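Local coordinates for NAD(P)H-flavin oxidoreductase (Staphylococcus epidermidis ATCC 12228, PDB 3GBH), which probably uses a bound flavin mononucleotide to pass electrons from NAD(P)H to an acceptor, as a putative flavin oxidoreductase of the nitroreductase family, at residues E33-I38 / I189-K194. Sequence-based numbering, arbitrary orientation.
Sequences EEMDEI and IAIGKK
Two first torsions set up the meeting of M35 and I191. In M35, a selenomethionine, chi1 of -175° carries CG opposite the backbone N; the chain then bends at both chi2 and chi3, which turns its methyl CE toward the strand. I191 also has its CG1 branch opposite the backbone N, at chi1 -176°, which sends CD1 out toward the helix and leaves CG2 to meet the selenomethionine methyl. M35 CE lies 4.0 Å from I191 CG2, the two side chains passing alongside each other and running opposite ways. Three residues on, just under one turn, I38 leaves the helix toward the strand, and its CD1 comes to 4.3 Å from I191 CD1. The single isoleucine thus uses one branch for each helix residue. No hydrogen bond crosses here: the grip is purely apolar, small, and made by three buried residues, with the nearest CA atoms, those of M35 and I191, still 9.8 Å apart.

This is helix-on-sheet packing in the core of the nitroreductase fold; the I191 side chain is about 13 Å from a bound FMN, away from the flavin pocket. E34 and D36 have partners away from this strand: E34 bonds to R7 and H157, and D36 makes a salt bridge to R210 of the second subunit, whose F212 packs on M35. Helix 32-42 lies against inner strand 183-192 of the antiparallel sheet, where A84 of strand 84-91 and T161 of strand 160-164 flank I191, and helix 132-156 closes in with A154 on I191 and L150 on I38.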
loop_
_atom_site.group_PDB
_atom_site.type_symbol
_atom_site.label_atom_id
_atom_site.label_comp_id
_atom_site.label_asym_id
_atom_site.label_seq_id
_atom_site.Cartn_x
_atom_site.Cartn_y
_atom_site.Cartn_z
ATOM N N GLU B 33 -4.487 25.983 -29.417
ATOM C CA GLU B 33 -4.009 26.203 -28.038
ATOM C C GLU B 33 -3.965 24.868 -27.330
ATOM O O GLU B 33 -3.013 24.534 -26.641
ATOM C CB GLU B 33 -4.931 27.214 -27.291
ATOM C CG GLU B 33 -4.345 27.854 -25.990
ATOM C CD GLU B 33 -5.318 28.877 -25.294
ATOM O OE1 GLU B 33 -6.272 29.376 -25.960
ATOM O OE2 GLU B 33 -5.109 29.192 -24.083
ATOM N N GLU B 34 -4.991 24.065 -27.556
ATOM C CA GLU B 34 -5.088 22.787 -26.931
ATOM C C GLU B 34 -4.093 21.764 -27.511
ATOM O O GLU B 34 -3.417 21.073 -26.756
ATOM C CB GLU B 34 -6.510 22.300 -27.080
ATOM C CG GLU B 34 -6.758 21.089 -26.318
ATOM C CD GLU B 34 -7.490 21.298 -25.043
ATOM O OE1 GLU B 34 -7.371 22.363 -24.392
ATOM O OE2 GLU B 34 -8.185 20.349 -24.676
HETATM N N MSE B 35 -4.000 21.658 -28.840
HETATM C CA MSE B 35 -2.985 20.777 -29.443
HETATM C C MSE B 35 -1.569 21.131 -28.971
HETATM O O MSE B 35 -0.726 20.249 -28.744
HETATM C CB MSE B 35 -3.037 20.898 -30.970
HETATM C CG MSE B 35 -2.104 19.916 -31.686
HETATM SE SE MSE B 35 -2.698 18.076 -31.464
HETATM C CE MSE B 35 -4.176 18.092 -32.707
ATOM N N ASP B 36 -1.294 22.428 -28.876
ATOM C CA ASP B 36 -0.001 22.894 -28.392
ATOM C C ASP B 36 0.257 22.537 -26.912
ATOM O O ASP B 36 1.371 22.197 -26.559
ATOM C CB ASP B 36 0.156 24.390 -28.637
ATOM C CG ASP B 36 0.535 24.705 -30.081
ATOM O OD1 ASP B 36 0.702 23.756 -30.878
ATOM O OD2 ASP B 36 0.638 25.894 -30.408
ATOM N N GLU B 37 -0.774 22.611 -26.064
ATOM C CA GLU B 37 -0.665 22.152 -24.673
ATOM C C GLU B 37 -0.327 20.678 -24.614
ATOM O O GLU B 37 0.588 20.259 -23.898
ATOM C CB GLU B 37 -1.968 22.371 -23.898
ATOM C CG GLU B 37 -2.264 23.777 -23.539
ATOM C CD GLU B 37 -3.636 23.925 -22.824
ATOM O OE1 GLU B 37 -4.136 22.896 -22.302
ATOM O OE2 GLU B 37 -4.204 25.045 -22.784
ATOM N N ILE B 38 -1.054 19.883 -25.394
ATOM C CA ILE B 38 -0.780 18.461 -25.518
ATOM C C ILE B 38 0.654 18.174 -25.952
ATOM O O ILE B 38 1.339 17.369 -25.343
ATOM C CB ILE B 38 -1.795 17.792 -26.479
ATOM C CG1 ILE B 38 -3.207 17.818 -25.856
ATOM C CG2 ILE B 38 -1.354 16.385 -26.832
ATOM C CD1 ILE B 38 -4.347 17.458 -26.862
ATOM N N ILE B 189 -0.216 8.878 -35.218
ATOM C CA ILE B 189 -1.209 8.851 -34.149
ATOM C C ILE B 189 -2.442 9.622 -34.590
ATOM O O ILE B 189 -2.352 10.837 -34.765
ATOM C CB ILE B 189 -0.669 9.466 -32.833
ATOM C CG1 ILE B 189 0.677 8.842 -32.411
ATOM C CG2 ILE B 189 -1.708 9.312 -31.686
ATOM C CD1 ILE B 189 1.244 9.403 -31.115
ATOM N N ALA B 190 -3.574 8.936 -34.804
ATOM C CA ALA B 190 -4.830 9.637 -35.070
ATOM C C ALA B 190 -5.293 10.224 -33.754
ATOM O O ALA B 190 -5.223 9.551 -32.735
ATOM C CB ALA B 190 -5.950 8.672 -35.646
ATOM N N ILE B 191 -5.802 11.453 -33.780
ATOM C CA ILE B 191 -6.294 12.085 -32.559
ATOM C C ILE B 191 -7.592 12.824 -32.874
ATOM O O ILE B 191 -7.753 13.386 -33.949
ATOM C CB ILE B 191 -5.216 13.025 -31.951
ATOM C CG1 ILE B 191 -5.683 13.615 -30.606
ATOM C CG2 ILE B 191 -4.837 14.163 -32.930
ATOM C CD1 ILE B 191 -4.566 14.393 -29.883
ATOM N N GLY B 192 -8.533 12.760 -31.948
ATOM C CA GLY B 192 -9.791 13.450 -32.108
ATOM C C GLY B 192 -10.700 13.124 -30.959
ATOM O O GLY B 192 -10.272 12.511 -29.963
ATOM N N LYS B 193 -11.951 13.513 -31.118
ATOM C CA LYS B 193 -13.011 13.199 -30.178
ATOM C C LYS B 193 -13.676 11.918 -30.639
ATOM O O LYS B 193 -14.076 11.814 -31.800
ATOM C CB LYS B 193 -14.029 14.342 -30.158
ATOM C CG LYS B 193 -15.177 14.152 -29.206
ATOM C CD LYS B 193 -16.002 15.438 -29.107
ATOM C CE LYS B 193 -17.213 15.299 -28.164
ATOM N NZ LYS B 193 -18.165 14.255 -28.635
ATOM N N LYS B 194 -13.834 10.947 -29.742
ATOM C CA LYS B 194 -14.372 9.634 -30.150
ATOM C C LYS B 194 -15.814 9.719 -30.634
ATOM O O LYS B 194 -16.621 10.458 -30.052
ATOM C CB LYS B 194 -14.228 8.584 -29.035
ATOM C CG LYS B 194 -15.233 8.640 -27.913
ATOM C CD LYS B 194 -14.953 7.503 -26.905
ATOM C CE LYS B 194 -15.933 7.483 -25.728
ATOM N NZ LYS B 194 -15.655 6.333 -24.813
#